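Long-range contacts in leucyl aminopeptidase (Trypanosoma brucei brucei, PDB 5NTD), which probably removes N-terminal residues, leucine among them, from peptides as a manganese-dependent, hexameric M17 aminopeptidase, and binds the inhibitor bestatin: residues Pro441-Pro446 with Asp468-Ser473; Glu447-Glu452 with Val472-Tyr477. One frame throughout, in Å; residues are numbered along the deposited sequence.

Overall arrangement
Both contacts lie in the catalytic domain of the M17 family and share helix 471-480, with Val472 and Ser473 in common; their centres are about 6 Å apart. Along the chain, Pro441-Pro446 leaves strand 439-441 and runs into Glu447-Glu452, which starts on helix 446-449; the other partners, Asp468-Ser473 and Val472-Tyr477, follow some twenty residues later. Contact 1 joins the loop to the first turn of helix 471-480, and contact 2 the short helix and the 3-10 turn after it to Ser473, Cys474 and Tyr477 of that helix. A 2.8 Å approach of Asn469 ND2 to Glu452 OE2, probably a hydrogen bond, connects them. Both touch a second subunit, placing this corner between bestatin pocket and subunit interface.

Contact 1 of 2, residues Pro441-Pro446 with Asp468-Ser473; sequences PVLYCP and DNAGVS
Ser473 OG donates a hydrogen bond to Leu443 O, the single polar bond between Pro441-Pro446 and Asp468-Ser473. It is short, 2.6 Å from OG to O, and the hydroxyl arrives in the carbonyl plane on a lone pair, at a C=O...OG angle of 130°. With chi1 at -54° OG stands anti to Ser473's own carbonyl carbon, beside its backbone N, which puts OG on the side of Leu443 O. Leu443 N, 3.4 Å from Ser473 OG, is poorly angled for a second bond. A side-chain donor thus ties a non-regular loop to the first turn of helix 471-480, whose N-cap position is held by Ala470; the loop itself follows strand 439-441, which pairs with strand 415-419 of the catalytic domain's sheet.

Apolar contacts complete the joint. The valine side chains cross at about a right angle: Val442 CG2 meets Val472 CG1 at 3.8 Å, while Val442 CG1 reaches the same methyl at 4.0 Å. Val442 CG2 also lies 3.7 Å from Ser473 OG, so this methyl flanks the hydroxyl. Farther along, Leu443 CD2 approaches Ala470 CB at 4.3 Å, a looser touch. Helix 404-410 borders both valines, through Thr410 for Val442 and through Ala405 and Ala409 for Val472. Leu443 packs on Thr410 of a second subunit, and Val472's side chain is about 8 Å from the bound bestatin.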
loop_
_atom_site.group_PDB
_atom_site.type_symbol
_atom_site.label_atom_id
_atom_site.label_comp_id
_atom_site.label_asym_id
_atom_site.label_seq_id
_atom_site.Cartn_x
_atom_site.Cartn_y
_atom_site.Cartn_z
ATOM N N PRO G 441 17.506 -26.285 10.976
ATOM C CA PRO G 441 16.296 -26.395 11.783
ATOM C C PRO G 441 15.615 -25.087 12.087
ATOM O O PRO G 441 16.263 -24.029 12.193
ATOM C CB PRO G 441 16.773 -26.995 13.098
ATOM C CG PRO G 441 18.238 -27.060 13.034
ATOM C CD PRO G 441 18.722 -26.477 11.763
ATOM N N VAL G 442 14.291 -25.176 12.205
ATOM C CA VAL G 442 13.505 -24.106 12.791
ATOM C C VAL G 442 12.944 -24.563 14.121
ATOM O O VAL G 442 12.844 -25.746 14.384
ATOM C CB VAL G 442 12.406 -23.560 11.893
ATOM C CG1 VAL G 442 13.002 -22.963 10.633
ATOM C CG2 VAL G 442 11.393 -24.632 11.545
ATOM N N LEU G 443 12.568 -23.585 14.942
ATOM C CA LEU G 443 12.089 -23.846 16.314
ATOM C C LEU G 443 10.989 -24.911 16.350
ATOM O O LEU G 443 10.005 -24.784 15.674
ATOM C CB LEU G 443 11.564 -22.573 16.963
ATOM C CG LEU G 443 10.949 -22.713 18.351
ATOM C CD1 LEU G 443 12.010 -23.046 19.374
ATOM C CD2 LEU G 443 10.242 -21.410 18.726
ATOM N N TYR G 444 11.220 -25.942 17.146
ATOM C CA TYR G 444 10.191 -26.896 17.547
ATOM C C TYR G 444 9.776 -26.616 18.977
ATOM O O TYR G 444 10.499 -26.860 19.921
ATOM C CB TYR G 444 10.679 -28.350 17.426
ATOM C CG TYR G 444 9.606 -29.369 17.738
ATOM C CD1 TYR G 444 8.667 -29.730 16.777
ATOM C CD2 TYR G 444 9.531 -29.984 18.992
ATOM C CE1 TYR G 444 7.681 -30.639 17.044
ATOM C CE2 TYR G 444 8.521 -30.911 19.282
ATOM C CZ TYR G 444 7.613 -31.222 18.300
ATOM O OH TYR G 444 6.616 -32.120 18.540
ATOM N N CYS G 445 8.571 -26.116 19.099
ATOM C CA CYS G 445 7.993 -25.729 20.409
ATOM C C CYS G 445 6.461 -25.669 20.348
ATOM O O CYS G 445 5.870 -24.600 20.455
ATOM C CB CYS G 445 8.574 -24.410 20.877
ATOM S SG CYS G 445 8.316 -24.163 22.647
ATOM N N PRO G 446 5.810 -26.826 20.138
ATOM C CA PRO G 446 4.357 -26.917 19.988
ATOM C C PRO G 446 3.553 -26.177 21.049
ATOM O O PRO G 446 2.510 -25.647 20.757
ATOM C CB PRO G 446 4.072 -28.430 20.115
ATOM C CG PRO G 446 5.339 -29.107 19.897
ATOM C CD PRO G 446 6.443 -28.146 20.225
ATOM N N ASP G 468 4.174 -12.944 13.412
ATOM C CA ASP G 468 5.565 -12.759 13.863
ATOM C C ASP G 468 5.975 -13.646 15.075
ATOM O O ASP G 468 6.697 -13.214 15.982
ATOM C CB ASP G 468 5.802 -11.289 14.193
ATOM C CG ASP G 468 4.811 -10.737 15.222
ATOM O OD1 ASP G 468 4.107 -11.492 15.934
ATOM O OD2 ASP G 468 4.728 -9.505 15.282
ATOM N N ASN G 469 5.474 -14.862 15.089
ATOM C CA ASN G 469 5.717 -15.812 16.178
ATOM C C ASN G 469 6.119 -17.214 15.685
ATOM O O ASN G 469 5.400 -18.192 15.889
ATOM C CB ASN G 469 4.501 -15.912 17.091
ATOM C CG ASN G 469 4.815 -16.593 18.402
ATOM O OD1 ASN G 469 5.964 -16.702 18.813
ATOM N ND2 ASN G 469 3.771 -17.089 19.060
ATOM N N ALA G 470 7.257 -17.248 14.998
ATOM C CA ALA G 470 7.851 -18.490 14.429
ATOM C C ALA G 470 6.923 -19.080 13.336
ATOM O O ALA G 470 6.295 -20.107 13.511
ATOM C CB ALA G 470 8.133 -19.504 15.505
ATOM N N GLY G 471 6.878 -18.392 12.212
ATOM C CA GLY G 471 5.960 -18.728 11.131
ATOM C C GLY G 471 6.242 -20.045 10.418
ATOM O O GLY G 471 5.339 -20.722 9.984
ATOM N N VAL G 472 7.505 -20.372 10.257
ATOM C CA VAL G 472 7.870 -21.637 9.601
ATOM C C VAL G 472 7.381 -22.765 10.519
ATOM O O VAL G 472 6.820 -23.742 10.075
ATOM C CB VAL G 472 9.370 -21.793 9.374
ATOM C CG1 VAL G 472 9.628 -23.041 8.534
ATOM C CG2 VAL G 472 9.968 -20.588 8.674
ATOM N N SER G 473 7.633 -22.575 11.808
ATOM C CA SER G 473 7.330 -23.563 12.823
ATOM C C SER G 473 5.830 -23.790 12.959
ATOM O O SER G 473 5.342 -24.921 13.001
ATOM C CB SER G 473 7.925 -23.154 14.155
ATOM O OG SER G 473 9.323 -22.896 14.047
#

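Contact 2 of 2, residues Glu447-Glu452 with Val472-Tyr477; sequences EYHEPE and VSCAGY
His449 and Tyr477 bury the largest areas here, and their CB atoms meet at 3.7 Å. The imidazole lies against helix 471-480, with Cys474 N and Ser473 O over one of its faces. At the tip of the ring CE1 stands 3.5 Å from Ser473 CB, whereas Tyr477 CB approaches the ring obliquely. The hydrogen bond between Cys445 N and His449 NE2 restrains the ring's rotation.

Tyr477 extends the other way. Its CG is anti to the backbone N (chi1 167°), and the phenol lies against the backbone at His449-Glu450, with Glu450 N over the ring centre, 4.1 Å above its plane. At the rim the hydroxyl meets the aliphatic part of Glu450, with OH 3.2 Å from CG.

Cys474, third in buried area, sets SG 3.8 Å from His449 CB. The sulfur is 4.6 Å from the imidazole centroid and 53° off the ring normal, an oblique sulfur-aromatic contact.

No hydrogen bond crosses between Glu447-Glu452 and Val472-Tyr477, so van der Waals and sulfur-aromatic contacts hold them, while the Glu452 carboxylate pairs with Arg466 and Asn469. As the partner of a backbone N-H, His449 NE2 acts as acceptor and is probably unprotonated, so the ring probably packs here as a neutral group.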
loop_
_atom_site.group_PDB
_atom_site.type_symbol
_atom_site.label_atom_id
_atom_site.label_comp_id
_atom_site.label_asym_id
_atom_site.label_seq_id
_atom_site.Cartn_x
_atom_site.Cartn_y
_atom_site.Cartn_z
ATOM N N GLU G 447 4.019 -26.189 22.275
ATOM C CA GLU G 447 3.303 -25.492 23.358
ATOM C C GLU G 447 3.169 -23.992 23.095
ATOM O O GLU G 447 2.238 -23.364 23.544
ATOM C CB GLU G 447 3.927 -25.749 24.744
ATOM C CG GLU G 447 5.374 -25.279 24.919
ATOM C CD GLU G 447 6.412 -26.335 24.601
ATOM O OE1 GLU G 447 6.180 -27.181 23.706
ATOM O OE2 GLU G 447 7.505 -26.286 25.231
ATOM N N TYR G 448 4.095 -23.429 22.338
ATOM C CA TYR G 448 4.005 -22.006 21.918
ATOM C C TYR G 448 3.325 -21.775 20.567
ATOM O O TYR G 448 2.837 -20.693 20.305
ATOM C CB TYR G 448 5.385 -21.334 21.911
ATOM C CG TYR G 448 6.066 -21.235 23.249
ATOM C CD1 TYR G 448 5.355 -21.414 24.466
ATOM C CD2 TYR G 448 7.416 -20.907 23.326
ATOM C CE1 TYR G 448 5.997 -21.305 25.697
ATOM C CE2 TYR G 448 8.046 -20.779 24.551
ATOM C CZ TYR G 448 7.338 -20.995 25.740
ATOM O OH TYR G 448 7.970 -20.874 26.951
ATOM N N HIS G 449 3.303 -22.783 19.717
ATOM C CA HIS G 449 2.619 -22.683 18.395
ATOM C C HIS G 449 1.113 -22.857 18.511
ATOM O O HIS G 449 0.337 -22.203 17.844
ATOM C CB HIS G 449 3.124 -23.710 17.404
ATOM C CG HIS G 449 4.602 -23.820 17.362
ATOM N ND1 HIS G 449 5.435 -22.735 17.541
ATOM C CD2 HIS G 449 5.417 -24.895 17.199
ATOM C CE1 HIS G 449 6.693 -23.129 17.480
ATOM N NE2 HIS G 449 6.713 -24.435 17.299
ATOM N N GLU G 450 0.729 -23.795 19.344
ATOM C CA GLU G 450 -0.678 -24.203 19.512
ATOM C C GLU G 450 -1.673 -23.042 19.746
ATOM O O GLU G 450 -2.696 -22.993 19.093
ATOM C CB GLU G 450 -0.774 -25.218 20.638
ATOM C CG GLU G 450 -2.152 -25.770 20.892
ATOM C CD GLU G 450 -2.167 -26.671 22.110
ATOM O OE1 GLU G 450 -1.082 -26.961 22.717
ATOM O OE2 GLU G 450 -3.307 -27.079 22.473
ATOM N N PRO G 451 -1.374 -22.126 20.666
ATOM C CA PRO G 451 -2.318 -21.020 20.931
ATOM C C PRO G 451 -2.577 -20.096 19.747
ATOM O O PRO G 451 -3.609 -19.425 19.702
ATOM C CB PRO G 451 -1.644 -20.228 22.057
ATOM C CG PRO G 451 -0.573 -21.110 22.590
ATOM C CD PRO G 451 -0.156 -22.000 21.468
ATOM N N GLU G 452 -1.666 -20.086 18.787
ATOM C CA GLU G 452 -1.831 -19.234 17.602
ATOM C C GLU G 452 -2.989 -19.642 16.697
ATOM O O GLU G 452 -3.450 -18.849 15.879
ATOM C CB GLU G 452 -0.554 -19.197 16.773
ATOM C CG GLU G 452 0.597 -18.480 17.474
ATOM C CD GLU G 452 0.346 -16.996 17.690
ATOM O OE1 GLU G 452 -0.577 -16.437 17.074
ATOM O OE2 GLU G 452 1.091 -16.388 18.480
ATOM N N VAL G 472 7.505 -20.372 10.257
ATOM C CA VAL G 472 7.870 -21.637 9.601
ATOM C C VAL G 472 7.381 -22.765 10.519
ATOM O O VAL G 472 6.820 -23.742 10.075
ATOM C CB VAL G 472 9.370 -21.793 9.374
ATOM C CG1 VAL G 472 9.628 -23.041 8.534
ATOM C CG2 VAL G 472 9.968 -20.588 8.674
ATOM N N SER G 473 7.633 -22.575 11.808
ATOM C CA SER G 473 7.330 -23.563 12.823
ATOM C C SER G 473 5.830 -23.790 12.959
ATOM O O SER G 473 5.342 -24.921 13.001
ATOM C CB SER G 473 7.925 -23.154 14.155
ATOM O OG SER G 473 9.323 -22.896 14.047
ATOM N N CYS G 474 5.103 -22.701 13.043
ATOM C CA CYS G 474 3.633 -22.759 13.213
ATOM C C CYS G 474 2.945 -23.476 12.046
ATOM O O CYS G 474 2.017 -24.242 12.254
ATOM C CB CYS G 474 3.027 -21.362 13.397
ATOM S SG CYS G 474 3.316 -20.693 15.047
ATOM N N ALA G 475 3.411 -23.250 10.834
ATOM C CA ALA G 475 2.855 -23.979 9.669
ATOM C C ALA G 475 3.091 -25.492 9.816
ATOM O O ALA G 475 2.233 -26.312 9.525
ATOM C CB ALA G 475 3.432 -23.478 8.373
ATOM N N GLY G 476 4.271 -25.833 10.303
ATOM C CA GLY G 476 4.610 -27.232 10.589
ATOM C C GLY G 476 3.707 -27.788 11.664
ATOM O O GLY G 476 3.130 -28.865 11.527
ATOM N N TYR G 477 3.539 -27.014 12.716
ATOM C CA TYR G 477 2.680 -27.435 13.838
ATOM C C TYR G 477 1.297 -27.808 13.329
ATOM O O TYR G 477 0.721 -28.809 13.715
ATOM C CB TYR G 477 2.577 -26.361 14.929
ATOM C CG TYR G 477 1.463 -26.677 15.895
ATOM C CD1 TYR G 477 1.638 -27.616 16.908
ATOM C CD2 TYR G 477 0.198 -26.109 15.747
ATOM C CE1 TYR G 477 0.610 -27.955 17.770
ATOM C CE2 TYR G 477 -0.838 -26.442 16.606
ATOM C CZ TYR G 477 -0.622 -27.364 17.608
ATOM O OH TYR G 477 -1.653 -27.718 18.436
#